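Side-chain contacts in cephalosporin acylase (Bacillus halodurans, PDB 2NLZ), which probably cleaves amide bonds of cephalosporin or gamma-glutamyl type substrates as a gamma-glutamyltranspeptidase relative among the N-terminal nucleophile hydrolases: residues D[295-300]-D[467-472]; D[306-311]-D[416-421]; D[449-454]-D[512-517]. The protein carries 1 engineered substitution. All coordinates share one frame; numbering follows the deposited sequence.

Contact 1 of 3, residues D[295-300]-D[467-472]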
# COMPACT_ATOMS: atom_id res chain seq x y z
N ASP D 295 -14.44 -12.84 9.29
CA ASP D 295 -15.60 -13.14 10.11
C ASP D 295 -16.55 -11.95 10.13
O ASP D 295 -17.75 -12.09 9.82
CB ASP D 295 -15.13 -13.49 11.53
CG ASP D 295 -16.29 -13.65 12.50
OD1 ASP D 295 -16.98 -14.69 12.44
OD2 ASP D 295 -16.49 -12.73 13.33
N THR D 296 -16.00 -10.78 10.48
CA THR D 296 -16.76 -9.54 10.63
C THR D 296 -17.48 -9.16 9.35
O THR D 296 -18.70 -8.97 9.39
CB THR D 296 -15.88 -8.38 11.09
OG1 THR D 296 -15.20 -8.75 12.29
CG2 THR D 296 -16.73 -7.16 11.38
N TYR D 297 -16.75 -9.07 8.24
CA TYR D 297 -17.36 -8.72 6.95
C TYR D 297 -18.44 -9.72 6.55
O TYR D 297 -19.48 -9.33 6.06
CB TYR D 297 -16.33 -8.56 5.82
CG TYR D 297 -15.49 -7.30 5.92
CD1 TYR D 297 -16.03 -6.05 5.59
CD2 TYR D 297 -14.16 -7.35 6.34
CE1 TYR D 297 -15.26 -4.87 5.69
CE2 TYR D 297 -13.38 -6.20 6.44
CZ TYR D 297 -13.93 -4.96 6.11
OH TYR D 297 -13.15 -3.82 6.20
N HIS D 298 -18.19 -11.00 6.81
CA HIS D 298 -19.16 -12.05 6.49
C HIS D 298 -20.49 -11.81 7.19
O HIS D 298 -21.54 -11.74 6.53
CB HIS D 298 -18.62 -13.43 6.85
CG HIS D 298 -19.55 -14.55 6.49
ND1 HIS D 298 -19.86 -14.87 5.18
CD2 HIS D 298 -20.22 -15.44 7.26
CE1 HIS D 298 -20.68 -15.91 5.17
NE2 HIS D 298 -20.92 -16.27 6.42
N LYS D 299 -20.45 -11.69 8.52
CA LYS D 299 -21.66 -11.44 9.30
C LYS D 299 -22.35 -10.13 8.87
O LYS D 299 -23.57 -10.11 8.70
CB LYS D 299 -21.36 -11.47 10.80
CG LYS D 299 -20.99 -12.86 11.31
CD LYS D 299 -20.28 -12.77 12.66
CE LYS D 299 -19.96 -14.14 13.21
NZ LYS D 299 -19.16 -14.02 14.46
N GLN D 300 -21.57 -9.06 8.69
CA GLN D 300 -22.09 -7.81 8.14
C GLN D 300 -22.91 -8.10 6.89
O GLN D 300 -24.12 -7.90 6.89
CB GLN D 300 -20.97 -6.82 7.76
CG GLN D 300 -20.33 -6.08 8.91
CD GLN D 300 -19.31 -5.04 8.46
OE1 GLN D 300 -18.43 -5.33 7.67
NE2 GLN D 300 -19.43 -3.82 8.97
N ASP D 467 -13.57 7.22 5.62
CA ASP D 467 -12.39 6.78 4.85
C ASP D 467 -12.38 5.28 4.57
O ASP D 467 -11.93 4.86 3.51
CB ASP D 467 -11.10 7.12 5.59
CG ASP D 467 -10.83 8.61 5.67
OD1 ASP D 467 -11.32 9.35 4.79
OD2 ASP D 467 -10.13 9.03 6.62
N ALA D 468 -12.86 4.50 5.56
CA ALA D 468 -12.85 3.04 5.53
C ALA D 468 -13.42 2.45 4.24
O ALA D 468 -14.44 2.93 3.73
CB ALA D 468 -13.61 2.50 6.74
N PRO D 469 -12.75 1.41 3.69
CA PRO D 469 -13.16 0.74 2.46
C PRO D 469 -14.54 0.14 2.60
O PRO D 469 -14.92 -0.27 3.70
CB PRO D 469 -12.12 -0.36 2.28
CG PRO D 469 -11.50 -0.54 3.65
CD PRO D 469 -11.52 0.82 4.25
N ARG D 470 -15.29 0.10 1.50
CA ARG D 470 -16.70 -0.25 1.57
C ARG D 470 -17.06 -1.43 0.71
O ARG D 470 -16.49 -1.65 -0.35
CB ARG D 470 -17.57 0.94 1.20
CG ARG D 470 -17.59 2.04 2.26
CD ARG D 470 -18.25 3.29 1.75
NE ARG D 470 -17.94 4.46 2.56
CZ ARG D 470 -18.07 5.72 2.14
NH1 ARG D 470 -18.53 5.98 0.92
NH2 ARG D 470 -17.75 6.73 2.96
N TRP D 471 -18.03 -2.20 1.18
CA TRP D 471 -18.64 -3.25 0.40
C TRP D 471 -20.09 -2.90 0.14
O TRP D 471 -20.68 -2.10 0.87
CB TRP D 471 -18.56 -4.58 1.15
CG TRP D 471 -19.14 -4.49 2.52
CD1 TRP D 471 -18.47 -4.24 3.69
CD2 TRP D 471 -20.53 -4.63 2.87
NE1 TRP D 471 -19.35 -4.21 4.74
CE2 TRP D 471 -20.62 -4.45 4.26
CE3 TRP D 471 -21.69 -4.89 2.14
CZ2 TRP D 471 -21.83 -4.52 4.94
CZ3 TRP D 471 -22.90 -4.95 2.82
CH2 TRP D 471 -22.96 -4.77 4.20
N GLN D 472 -20.67 -3.49 -0.91
CA GLN D 472 -22.12 -3.44 -1.11
C GLN D 472 -22.68 -4.64 -1.85
O GLN D 472 -22.15 -5.04 -2.89
CB GLN D 472 -22.57 -2.13 -1.75
CG GLN D 472 -22.27 -1.95 -3.22
CD GLN D 472 -23.04 -0.78 -3.79
OE1 GLN D 472 -24.26 -0.66 -3.59
NE2 GLN D 472 -22.35 0.10 -4.49
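W471 turns the N-H side of its indole to Y297 and Q300 of helix 294-314, CD1 and NE1 leading and CZ2 of the benzene ring also touching. The polar part of the contact is a single hydrogen bond: the indole NE1 of W471 donates to OE1 of Q300 at 3.3 Å. The bond is bent, 139° at the hydrogen, and NE1 sits well above the carbonyl plane of the amide instead of on a lone pair. The aliphatic start of Q300 helps: its CB lies 3.7 Å from CZ2 of W471.

The aromatic part joins Y297 to the same indole rim to rim. The two planes are nearly perpendicular, at 88°, but neither ring covers the other's face; CD1 of Y297 comes to 3.6 Å from CD1 of W471. With CG of W471 set between its backbone N and carbonyl carbon (chi1 54°), the indole is thrown toward the helix. Beyond this edge the Y297 hydroxyl turns to D292, while F485 meets the tyrosine ring edge-to-face. With an alanine at W471, OE1 of Q300 would probably lose this donor and a gap would open beside the Y297 ring.

M449 and Q446 also touch the indole. The contact sets helix 294-314 against strand 471-473, an outermost strand, within this chain, of a three-stranded mixed sheet.

Contact 2 of 3, residues D[306-311]-D[416-421]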
# COMPACT_ATOMS: atom_id res chain seq x y z
N LEU D 306 -30.18 -10.50 4.43
CA LEU D 306 -31.49 -10.97 4.91
C LEU D 306 -32.47 -9.82 5.13
O LEU D 306 -33.63 -9.89 4.72
CB LEU D 306 -31.33 -11.79 6.19
CG LEU D 306 -30.45 -13.04 6.05
CD1 LEU D 306 -29.85 -13.44 7.39
CD2 LEU D 306 -31.23 -14.20 5.40
N ALA D 307 -31.97 -8.75 5.75
CA ALA D 307 -32.76 -7.57 6.02
C ALA D 307 -33.23 -6.86 4.76
O ALA D 307 -34.34 -6.32 4.71
CB ALA D 307 -31.95 -6.61 6.89
N PHE D 308 -32.38 -6.85 3.73
CA PHE D 308 -32.68 -6.08 2.53
C PHE D 308 -33.81 -6.71 1.72
O PHE D 308 -34.64 -6.00 1.15
CB PHE D 308 -31.44 -5.88 1.67
CG PHE D 308 -31.31 -4.49 1.09
CD1 PHE D 308 -32.35 -3.92 0.37
CD2 PHE D 308 -30.15 -3.76 1.26
CE1 PHE D 308 -32.24 -2.64 -0.16
CE2 PHE D 308 -30.02 -2.47 0.73
CZ PHE D 308 -31.08 -1.91 0.02
N VAL D 309 -33.85 -8.04 1.68
CA VAL D 309 -34.91 -8.73 0.94
C VAL D 309 -36.22 -8.67 1.72
O VAL D 309 -37.31 -8.74 1.14
CB VAL D 309 -34.52 -10.16 0.55
CG1 VAL D 309 -35.35 -10.60 -0.65
CG2 VAL D 309 -33.08 -10.22 0.15
N ASP D 310 -36.11 -8.49 3.03
CA ASP D 310 -37.27 -8.21 3.86
C ASP D 310 -37.79 -6.83 3.59
O ASP D 310 -38.98 -6.67 3.30
CB ASP D 310 -36.92 -8.33 5.34
CG ASP D 310 -36.99 -9.75 5.83
OD1 ASP D 310 -37.57 -10.59 5.11
OD2 ASP D 310 -36.46 -10.02 6.92
N GLY D 311 -36.91 -5.84 3.66
CA GLY D 311 -37.29 -4.45 3.41
C GLY D 311 -37.88 -4.24 2.03
O GLY D 311 -38.81 -3.45 1.86
N ARG D 416 -47.52 6.93 -1.61
CA ARG D 416 -46.09 7.19 -1.78
C ARG D 416 -45.27 5.90 -1.66
O ARG D 416 -45.62 5.00 -0.88
CB ARG D 416 -45.59 8.29 -0.84
CG ARG D 416 -45.96 8.05 0.59
CD ARG D 416 -46.56 9.29 1.21
NE ARG D 416 -47.09 8.95 2.53
CZ ARG D 416 -46.66 9.50 3.67
NH1 ARG D 416 -45.70 10.42 3.65
NH2 ARG D 416 -47.19 9.12 4.82
N THR D 417 -44.21 5.80 -2.47
CA THR D 417 -43.49 4.54 -2.65
C THR D 417 -42.36 4.31 -1.66
O THR D 417 -41.92 5.23 -0.96
CB THR D 417 -42.89 4.44 -4.06
OG1 THR D 417 -42.14 3.23 -4.17
CG2 THR D 417 -41.98 5.63 -4.34
N TYR D 418 -41.92 3.05 -1.60
CA TYR D 418 -40.63 2.65 -1.05
C TYR D 418 -39.60 3.68 -1.50
O TYR D 418 -39.40 3.90 -2.70
CB TYR D 418 -40.27 1.27 -1.60
CG TYR D 418 -38.95 0.69 -1.13
CD1 TYR D 418 -37.76 0.97 -1.79
CD2 TYR D 418 -38.89 -0.18 -0.04
CE1 TYR D 418 -36.56 0.43 -1.37
CE2 TYR D 418 -37.69 -0.73 0.38
CZ TYR D 418 -36.53 -0.42 -0.29
OH TYR D 418 -35.33 -0.96 0.13
N HIS D 419 -38.96 4.32 -0.52
CA HIS D 419 -38.06 5.44 -0.77
C HIS D 419 -36.65 5.10 -0.33
O HIS D 419 -36.45 4.57 0.76
CB HIS D 419 -38.55 6.68 -0.02
CG HIS D 419 -38.47 7.94 -0.82
ND1 HIS D 419 -37.29 8.63 -1.00
CD2 HIS D 419 -39.42 8.63 -1.48
CE1 HIS D 419 -37.52 9.70 -1.75
NE2 HIS D 419 -38.81 9.72 -2.05
N THR D 420 -35.66 5.40 -1.17
CA THR D 420 -34.27 5.01 -0.91
C THR D 420 -33.49 5.98 -0.03
O THR D 420 -32.57 5.58 0.69
CB THR D 420 -33.48 4.82 -2.22
OG1 THR D 420 -33.57 6.02 -3.01
CG2 THR D 420 -34.02 3.62 -2.99
N ILE D 421 -33.84 7.25 -0.14
CA ILE D 421 -33.32 8.32 0.67
C ILE D 421 -33.56 8.07 2.16
O ILE D 421 -34.70 7.97 2.62
CB ILE D 421 -34.06 9.59 0.30
CG1 ILE D 421 -33.49 10.21 -0.95
CG2 ILE D 421 -34.00 10.63 1.39
CD1 ILE D 421 -34.24 11.49 -1.21
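G311, whose carbonyl oxygen meets the ring of Y418, is fixed by the shortest hydrogen bond within either segment, the helical one from G311 N to A307 O at 2.8 Å. That bond holds the glycine in the last turns of helix 294-314. Across the contact, CE2 of Y418 lies 3.3 Å from O of G311, and CD2 of Y418 follows at 3.8 Å from the same oxygen. The oxygen stands near the plane of the tyrosine ring, at its C-H edge, so the meeting is of a carbonyl with a ring rim and not with a pi face.

The second touch comes from one turn back. CE1 of F308 approaches OH of Y418 at 3.5 Å, and the two side chains cross at about a right angle. Y418 gets there because its CG is anti to the backbone N (chi1 -180°), which carries the ring straight out of the loop toward the helix. F308 also touches V275 of helix 274-283 and P445 and Q446 of helix 444-457.

Polar groups flank the contact on both segments: the D310 carboxylate is gripped by R337 in a salt bridge and by Y333 and the backbone N of G351, the R416 guanidinium pairs with E317, and OD1 of N409 accepts from the backbone N of Y418. The loop lies between strands 392-393 and 424-428; its run from R416 to T420 probably matches the Arg-Pro-Leu-Ser-Ser motif of gamma-glutamyltranspeptidases, which lies by the substrate site in relatives.

Chemically, no hydrogen bond or salt bridge crosses between 306-311 and 416-421. Across the two segments the tyrosine ring is held by van der Waals contact; any C-H...O attraction to the G311 oxygen would be weak and is not established at this resolution.

Contact 3 of 3, residues D[449-454]-D[512-517]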
# COMPACT_ATOMS: atom_id res chain seq x y z
N MET D 449 -25.21 0.70 7.86
CA MET D 449 -24.74 -0.39 8.70
C MET D 449 -23.24 -0.29 8.90
O MET D 449 -22.74 -0.53 10.00
CB MET D 449 -25.09 -1.76 8.11
CG MET D 449 -24.97 -2.88 9.15
SD MET D 449 -25.17 -4.61 8.63
CE MET D 449 -23.99 -4.65 7.32
N GLN D 450 -22.52 0.09 7.84
CA GLN D 450 -21.07 0.17 7.92
C GLN D 450 -20.60 1.30 8.83
O GLN D 450 -19.81 1.03 9.74
CB GLN D 450 -20.40 0.18 6.54
CG GLN D 450 -20.48 -1.18 5.85
CD GLN D 450 -20.20 -1.12 4.35
OE1 GLN D 450 -19.05 -1.02 3.93
NE2 GLN D 450 -21.24 -1.22 3.54
N VAL D 451 -21.12 2.52 8.65
CA VAL D 451 -20.69 3.63 9.53
C VAL D 451 -21.08 3.38 10.99
O VAL D 451 -20.34 3.75 11.90
CB VAL D 451 -21.15 5.06 9.09
CG1 VAL D 451 -20.76 5.36 7.66
CG2 VAL D 451 -22.62 5.26 9.30
N MET D 452 -22.23 2.73 11.21
CA MET D 452 -22.68 2.44 12.57
C MET D 452 -21.76 1.45 13.27
O MET D 452 -21.38 1.64 14.43
CB MET D 452 -24.15 1.98 12.63
CG MET D 452 -25.19 3.12 12.55
SD MET D 452 -24.94 4.43 13.77
CE MET D 452 -23.88 5.61 12.93
N MET D 453 -21.36 0.41 12.55
CA MET D 453 -20.43 -0.57 13.11
C MET D 453 -19.01 -0.01 13.22
O MET D 453 -18.31 -0.29 14.19
CB MET D 453 -20.46 -1.84 12.29
CG MET D 453 -21.74 -2.58 12.46
SD MET D 453 -21.47 -4.30 12.10
CE MET D 453 -22.54 -4.45 10.71
N ASN D 454 -18.61 0.80 12.24
CA ASN D 454 -17.33 1.51 12.31
C ASN D 454 -17.26 2.43 13.52
O ASN D 454 -16.20 2.62 14.11
CB ASN D 454 -17.09 2.32 11.03
CG ASN D 454 -16.85 1.43 9.81
OD1 ASN D 454 -16.69 0.22 9.93
ND2 ASN D 454 -16.86 2.05 8.63
N GLY D 512 -20.69 10.06 2.22
CA GLY D 512 -21.16 10.16 3.59
C GLY D 512 -20.78 11.46 4.26
O GLY D 512 -19.82 12.12 3.85
N GLN D 513 -21.56 11.85 5.26
CA GLN D 513 -21.17 12.93 6.17
C GLN D 513 -21.56 12.53 7.59
O GLN D 513 -22.59 11.89 7.81
CB GLN D 513 -21.82 14.27 5.82
CG GLN D 513 -22.02 14.56 4.33
CD GLN D 513 -20.76 15.01 3.64
OE1 GLN D 513 -20.56 14.75 2.45
NE2 GLN D 513 -19.89 15.69 4.39
N ILE D 514 -20.72 12.93 8.54
CA ILE D 514 -20.94 12.63 9.94
C ILE D 514 -20.57 13.87 10.75
O ILE D 514 -19.55 14.50 10.51
CB ILE D 514 -20.08 11.41 10.40
CG1 ILE D 514 -20.63 10.10 9.82
CG2 ILE D 514 -20.04 11.31 11.92
CD1 ILE D 514 -19.69 8.90 9.96
N ILE D 515 -21.45 14.22 11.69
CA ILE D 515 -21.10 15.13 12.78
C ILE D 515 -21.45 14.43 14.11
O ILE D 515 -22.61 14.08 14.32
CB ILE D 515 -21.85 16.48 12.70
CG1 ILE D 515 -21.52 17.22 11.41
CG2 ILE D 515 -21.46 17.37 13.84
CD1 ILE D 515 -22.31 18.48 11.21
N TRP D 516 -20.45 14.22 14.97
CA TRP D 516 -20.72 13.72 16.32
C TRP D 516 -20.53 14.80 17.39
O TRP D 516 -19.55 15.54 17.38
CB TRP D 516 -19.86 12.50 16.71
CG TRP D 516 -19.96 11.23 15.87
CD1 TRP D 516 -18.94 10.38 15.58
CD2 TRP D 516 -21.13 10.67 15.24
NE1 TRP D 516 -19.37 9.35 14.80
CE2 TRP D 516 -20.72 9.49 14.57
CE3 TRP D 516 -22.48 11.04 15.18
CZ2 TRP D 516 -21.61 8.67 13.84
CZ3 TRP D 516 -23.38 10.23 14.44
CH2 TRP D 516 -22.93 9.06 13.79
N ARG D 517 -21.48 14.88 18.31
CA ARG D 517 -21.38 15.76 19.45
C ARG D 517 -21.08 14.97 20.71
O ARG D 517 -21.82 14.05 21.07
CB ARG D 517 -22.67 16.54 19.65
CG ARG D 517 -22.75 17.13 21.05
CD ARG D 517 -24.16 17.43 21.52
NE ARG D 517 -24.33 18.87 21.45
CZ ARG D 517 -24.30 19.72 22.46
NH1 ARG D 517 -24.42 21.01 22.17
NH2 ARG D 517 -24.19 19.33 23.73
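M452 and W516 make the tight end of this contact. The methionine methyl CE reaches the rim of the indole six-membered ring, 3.7 Å from CH2 of W516 and 3.9 Å from CZ2 of W516, and lies near the ring plane, so it meets an edge and not a face. M452 leaves its helix pointing away from the strand, and two bends in its chain (chi2 -54°, chi3 91°) swing the methyl back. One face of the indole is occupied from its own strand, where CG2 of I514 sits 3.3 Å above the plane and over the ring centre. The tryptophan is thus backed by an isoleucine methyl while the thioether end meets its rim.

The setting is a helix laid on an antiparallel sheet, consistent with the alpha-beta-beta-alpha sandwich of N-terminal nucleophile hydrolases. Strand 512-517 runs between 431-438 and 524-528, and helix 444-457 packs on it.

V451 and I514 touch more loosely. CB of V451 and CD1 of I514 are 4.2 Å apart, a single apolar meeting made with both side chains directed toward each other's segment, and here too there is no solvent side, since all four touching residues are buried. L466 of helix 462-467 packs against both V451 and I514, and F436 of strand 431-438 against V451, M452 and W516.

Overall arrangement
From the N terminus, helix 294-314 opens contact 1 at 295-300 and then contact 2 at 306-311. Contact 2 closes first, at 416-421, nested within the loop of contact 1. Contact 3 then opens on helix 444-457, contact 1 closes at 467-472, and contact 3 closes at 512-517, so contacts 1 and 3 cross while 2 and 3 run in series. Contacts 1 and 3 touch, W471 O probably accepting from Q450 NE2, with M449 packing on both segments of contact 1 and M453 on Q300. Contact 1 ties helix 294-314 to strand 471-473, contact 2 ties the same helix to the loop before strand 424-428, and contact 3 ties helix 444-457 to strand 512-517.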